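Local coordinates for protein histone deacetylase complex subunit SAP18 (Mus musculus, PDB 4A6Q) that helps SIN3-HDAC1 complexes repress transcription and joins the splicing-dependent exon junction complex as an auxiliary component, at residues M62-L66 / K67-S71; R39-M43 / D44-R48. All coordinates share one frame; numbering follows the deposited sequence.

Contact 1: M62-L66 / K67-S71; sequences MDATL and KELTS
T65 and E68 face each other where two extended residues, A64 and T65, lead into the helix that carries 67-71. The first helical bonds run from L69 N to T65 O at 3.1 Å and from T70 N to L66 O at 2.9 Å; the former lies nearly in line with the carbonyl. At the N-cap, T65 OG1 accepts from E68 N at 3.1 Å, with an N-H...O angle of 157°. The T65 hydroxyl sits between its own backbone N and carbonyl carbon (chi1 65°), a torsion that turns it toward the first turn of the helix. E68 crosses T65 at about a right angle; its CG is anti to the backbone N, and the extended chain carries OE1 back to 3.4 Å from A64 CA. Its carboxylate is paired with R22, which also bridges to D63, itself held by the backbone N of I20. A valine in place of T65 would probably leave E68 N without its capping acceptor and fray the first turn. On the buried side, A64 CB meets L69 CD2 at 4.3 Å, while L66 and L69 both pack on F89 of strand 86-94. This is a threonine N-cap opening the helix that lies against the sheet of a ubiquitin-like fold.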
loop_
_atom_site.group_PDB
_atom_site.type_symbol
_atom_site.label_atom_id
_atom_site.label_comp_id
_atom_site.label_asym_id
_atom_site.label_seq_id
_atom_site.Cartn_x
_atom_site.Cartn_y
_atom_site.Cartn_z
HETATM N N MSE A 62 3.241 9.899 4.528
HETATM C CA MSE A 62 3.395 9.509 3.116
HETATM C C MSE A 62 4.692 8.766 2.823
HETATM O O MSE A 62 4.800 8.140 1.777
HETATM C CB MSE A 62 3.275 10.740 2.195
HETATM C CG MSE A 62 1.917 11.375 2.220
HETATM SE SE MSE A 62 0.658 10.181 1.391
HETATM C CE MSE A 62 1.504 9.871 -0.320
ATOM N N ASP A 63 5.666 8.851 3.722
ATOM C CA ASP A 63 6.925 8.094 3.560
ATOM C C ASP A 63 6.946 6.806 4.361
ATOM O O ASP A 63 8.021 6.197 4.545
ATOM C CB ASP A 63 8.165 8.997 3.817
ATOM C CG ASP A 63 8.304 9.446 5.271
ATOM O OD1 ASP A 63 7.342 9.265 6.069
ATOM O OD2 ASP A 63 9.378 9.987 5.612
ATOM N N ALA A 64 5.772 6.364 4.818
ATOM C CA ALA A 64 5.671 5.041 5.413
ATOM C C ALA A 64 6.164 3.976 4.405
ATOM O O ALA A 64 5.767 3.984 3.237
ATOM C CB ALA A 64 4.245 4.749 5.808
ATOM N N THR A 65 6.979 3.039 4.889
ATOM C CA THR A 65 7.500 1.932 4.042
ATOM C C THR A 65 6.732 0.650 4.273
ATOM O O THR A 65 6.049 0.480 5.296
ATOM C CB THR A 65 8.966 1.631 4.340
ATOM O OG1 THR A 65 9.087 1.135 5.678
ATOM C CG2 THR A 65 9.809 2.913 4.187
ATOM N N LEU A 66 6.834 -0.261 3.312
ATOM C CA LEU A 66 6.147 -1.534 3.503
ATOM C C LEU A 66 6.592 -2.243 4.798
ATOM O O LEU A 66 5.750 -2.844 5.513
ATOM C CB LEU A 66 6.348 -2.465 2.293
ATOM C CG LEU A 66 5.841 -1.907 0.978
ATOM C CD1 LEU A 66 5.878 -3.011 -0.056
ATOM C CD2 LEU A 66 4.441 -1.292 1.084
ATOM N N LYS A 67 7.886 -2.219 5.127
ATOM C CA LYS A 67 8.384 -2.860 6.351
ATOM C C LYS A 67 7.841 -2.224 7.623
ATOM O O LYS A 67 7.488 -2.890 8.594
ATOM C CB LYS A 67 9.919 -2.819 6.410
ATOM C CG LYS A 67 10.650 -4.056 5.932
ATOM C CD LYS A 67 10.138 -5.389 6.491
ATOM C CE LYS A 67 11.038 -6.521 6.001
ATOM N NZ LYS A 67 10.715 -7.872 6.562
ATOM N N GLU A 68 7.721 -0.893 7.605
ATOM C CA GLU A 68 7.162 -0.196 8.744
ATOM C C GLU A 68 5.732 -0.653 8.977
ATOM O O GLU A 68 5.280 -0.841 10.113
ATOM C CB GLU A 68 7.195 1.321 8.475
ATOM C CG GLU A 68 6.669 2.171 9.589
ATOM C CD GLU A 68 6.849 3.671 9.341
ATOM O OE1 GLU A 68 7.274 4.060 8.227
ATOM O OE2 GLU A 68 6.630 4.432 10.318
ATOM N N LEU A 69 4.979 -0.784 7.882
ATOM C CA LEU A 69 3.596 -1.191 8.011
ATOM C C LEU A 69 3.430 -2.642 8.414
ATOM O O LEU A 69 2.545 -2.965 9.188
ATOM C CB LEU A 69 2.832 -0.878 6.718
ATOM C CG LEU A 69 2.839 0.634 6.405
ATOM C CD1 LEU A 69 2.260 0.871 5.018
ATOM C CD2 LEU A 69 2.017 1.419 7.468
ATOM N N THR A 70 4.282 -3.528 7.915
ATOM C CA THR A 70 4.112 -4.919 8.328
ATOM C C THR A 70 4.442 -5.114 9.806
ATOM O O THR A 70 3.862 -5.966 10.454
ATOM C CB THR A 70 4.949 -5.913 7.527
ATOM O OG1 THR A 70 6.319 -5.717 7.828
ATOM C CG2 THR A 70 4.703 -5.777 6.034
ATOM N N SER A 71 5.337 -4.300 10.351
ATOM C CA SER A 71 5.617 -4.354 11.781
ATOM C C SER A 71 4.356 -4.111 12.608
ATOM O O SER A 71 4.128 -4.792 13.614
ATOM C CB SER A 71 6.698 -3.348 12.163
ATOM O OG SER A 71 7.114 -3.572 13.500
#

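Contact 2: R39-M43 / D44-R48; sequences RHHRM and DEFSR
R42 and E45 meet across a tight 3-10 turn, in which E45 N donates to R42 O at 3.0 Å and F46 N to M43 O at 2.9 Å, both donors standing above the carbonyl planes. E45 returns the bond through its side chain: OE2 accepts from R42 N at 3.0 Å, on the anti side of the carboxylate. The two bonds, R42 N to the E45 carboxylate and E45 N to the R42 carbonyl, close the turn between the same pair of residues, within the loop that joins strands 28-35 and 56-60 of the ubiquitin-like fold. The R42 guanidinium lies almost parallel to the E45 carboxylate, their planes 6° apart, with OE2 over one face, a long, purely electrostatic contact. The NE and NH2 edge of R42 instead grips D44 side-on, NE reaching OD1 at 3.2 Å and NH2 reaching OD2 at 3.0 Å, each through a syn lone pair; a bend at chi3 (-43°) folds the guanidinium back to this carboxylate. At the H41 ring edge, CD2 comes within 3.3 Å of E45 OE1, and a water bonded to that oxygen also accepts a weak bond from H41 NE2, while ND1 is held by D134. On the buried side of the turn, H41 CB approaches the edge of the F46 ring at CE2, 3.7 Å away, and M43 CE lies obliquely to the same ring, which meets F33 edge-to-face.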
loop_
_atom_site.group_PDB
_atom_site.type_symbol
_atom_site.label_atom_id
_atom_site.label_comp_id
_atom_site.label_asym_id
_atom_site.label_seq_id
_atom_site.Cartn_x
_atom_site.Cartn_y
_atom_site.Cartn_z
ATOM N N ARG A 39 -5.217 -14.396 -1.504
ATOM C CA ARG A 39 -5.421 -13.395 -2.543
ATOM C C ARG A 39 -5.938 -12.107 -1.966
ATOM O O ARG A 39 -6.354 -12.066 -0.807
ATOM C CB ARG A 39 -6.391 -13.909 -3.589
ATOM C CG ARG A 39 -7.744 -14.201 -3.076
ATOM C CD ARG A 39 -8.337 -15.328 -3.913
ATOM N NE ARG A 39 -7.383 -16.425 -3.975
ATOM C CZ ARG A 39 -7.536 -17.584 -3.345
ATOM N NH1 ARG A 39 -8.625 -17.810 -2.614
ATOM N NH2 ARG A 39 -6.592 -18.511 -3.447
ATOM N N HIS A 40 -5.855 -11.047 -2.762
ATOM C CA HIS A 40 -6.439 -9.781 -2.346
ATOM C C HIS A 40 -7.952 -9.863 -2.251
ATOM O O HIS A 40 -8.598 -10.717 -2.870
ATOM C CB HIS A 40 -5.989 -8.639 -3.262
ATOM C CG HIS A 40 -4.571 -8.258 -3.030
ATOM N ND1 HIS A 40 -4.170 -7.609 -1.883
ATOM C CD2 HIS A 40 -3.434 -8.519 -3.726
ATOM C CE1 HIS A 40 -2.866 -7.447 -1.899
ATOM N NE2 HIS A 40 -2.388 -8.015 -2.992
ATOM N N HIS A 41 -8.530 -8.969 -1.470
ATOM C CA HIS A 41 -9.951 -8.767 -1.521
ATOM C C HIS A 41 -10.370 -8.467 -2.967
ATOM O O HIS A 41 -9.639 -7.820 -3.723
ATOM C CB HIS A 41 -10.389 -7.587 -0.630
ATOM C CG HIS A 41 -10.395 -7.890 0.839
ATOM N ND1 HIS A 41 -9.438 -7.410 1.703
ATOM C CD2 HIS A 41 -11.280 -8.582 1.600
ATOM C CE1 HIS A 41 -9.719 -7.817 2.934
ATOM N NE2 HIS A 41 -10.812 -8.549 2.892
ATOM N N ARG A 42 -11.544 -8.953 -3.330
ATOM C CA ARG A 42 -12.108 -8.649 -4.635
ATOM C C ARG A 42 -12.727 -7.254 -4.623
ATOM O O ARG A 42 -13.130 -6.762 -3.571
ATOM C CB ARG A 42 -13.160 -9.685 -4.985
ATOM C CG ARG A 42 -12.557 -11.064 -5.156
ATOM C CD ARG A 42 -13.614 -12.061 -5.580
ATOM N NE ARG A 42 -14.800 -11.798 -4.786
ATOM C CZ ARG A 42 -14.936 -12.137 -3.511
ATOM N NH1 ARG A 42 -13.984 -12.825 -2.892
ATOM N NH2 ARG A 42 -16.036 -11.817 -2.870
HETATM N N MSE A 43 -12.822 -6.623 -5.792
HETATM C CA MSE A 43 -13.373 -5.254 -5.838
HETATM C C MSE A 43 -14.862 -5.205 -5.513
HETATM O O MSE A 43 -15.363 -4.170 -5.050
HETATM C CB MSE A 43 -13.041 -4.576 -7.166
HETATM C CG MSE A 43 -11.553 -4.382 -7.392
HETATM SE SE MSE A 43 -10.891 -3.280 -5.973
HETATM C CE MSE A 43 -10.179 -4.662 -4.823
ATOM N N ASP A 44 -15.566 -6.329 -5.693
ATOM C CA ASP A 44 -16.955 -6.396 -5.247
ATOM C C ASP A 44 -17.096 -6.239 -3.730
ATOM O O ASP A 44 -18.166 -5.902 -3.233
ATOM C CB ASP A 44 -17.675 -7.660 -5.776
ATOM C CG ASP A 44 -16.901 -8.943 -5.499
ATOM O OD1 ASP A 44 -15.981 -9.260 -6.283
ATOM O OD2 ASP A 44 -17.225 -9.649 -4.520
ATOM N N GLU A 45 -16.014 -6.458 -2.989
ATOM C CA GLU A 45 -16.052 -6.299 -1.542
ATOM C C GLU A 45 -15.895 -4.823 -1.148
ATOM O O GLU A 45 -16.006 -4.488 0.023
ATOM C CB GLU A 45 -14.973 -7.158 -0.848
ATOM C CG GLU A 45 -15.122 -8.688 -1.037
ATOM C CD GLU A 45 -14.081 -9.508 -0.284
ATOM O OE1 GLU A 45 -14.260 -9.704 0.938
ATOM O OE2 GLU A 45 -13.083 -9.946 -0.905
ATOM N N PHE A 46 -15.616 -3.961 -2.127
ATOM C CA PHE A 46 -15.507 -2.513 -1.891
ATOM C C PHE A 46 -16.614 -1.712 -2.600
ATOM O O PHE A 46 -16.571 -0.472 -2.667
ATOM C CB PHE A 46 -14.109 -2.002 -2.308
ATOM C CG PHE A 46 -13.012 -2.444 -1.394
ATOM C CD1 PHE A 46 -12.688 -1.695 -0.273
ATOM C CD2 PHE A 46 -12.289 -3.615 -1.640
ATOM C CE1 PHE A 46 -11.704 -2.079 0.576
ATOM C CE2 PHE A 46 -11.306 -3.999 -0.780
ATOM C CZ PHE A 46 -11.009 -3.246 0.328
ATOM N N SER A 47 -17.624 -2.419 -3.100
ATOM C CA SER A 47 -18.663 -1.789 -3.896
ATOM C C SER A 47 -19.876 -1.375 -3.063
ATOM O O SER A 47 -20.021 -1.766 -1.905
ATOM C CB SER A 47 -19.131 -2.762 -4.968
ATOM O OG SER A 47 -19.781 -3.866 -4.359
ATOM N N ARG A 48 -20.741 -0.583 -3.689
ATOM C CA ARG A 48 -22.033 -0.195 -3.121
ATOM C C ARG A 48 -21.916 0.432 -1.749
ATOM O O ARG A 48 -22.783 0.228 -0.898
ATOM C CB ARG A 48 -22.985 -1.404 -3.068
ATOM C CG ARG A 48 -23.462 -1.890 -4.428
ATOM C CD ARG A 48 -24.199 -3.231 -4.329
ATOM N NE ARG A 48 -23.279 -4.370 -4.359
ATOM C CZ ARG A 48 -23.219 -5.316 -3.422
ATOM N NH1 ARG A 48 -24.032 -5.265 -2.368
ATOM N NH2 ARG A 48 -22.347 -6.314 -3.541
HETATM O O HOH W 1 -13.538 -10.085 3.443
#

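Both contacts are local, one a helix start and the other a 3-10 turn, in one ubiquitin-like domain, their centres about 23 Å apart and their nearest atoms about 10 Å apart. Contact 2 lies on the surface in the loop between strands 28-35 and 56-60; contact 1 follows strand 56-60 and is partly buried. Strands 28-35, 86-94 and 101-110 receive side chains from both, L66, L69 and T70 from the helix and H41, M43 and F46 from the loop. The polar chemistry differs with place: a neutral hydroxyl caps the helix, its acidic neighbours D63 and E68 being paired with R22, whereas the outer turn is held by a network of arginine and carboxylates within itself.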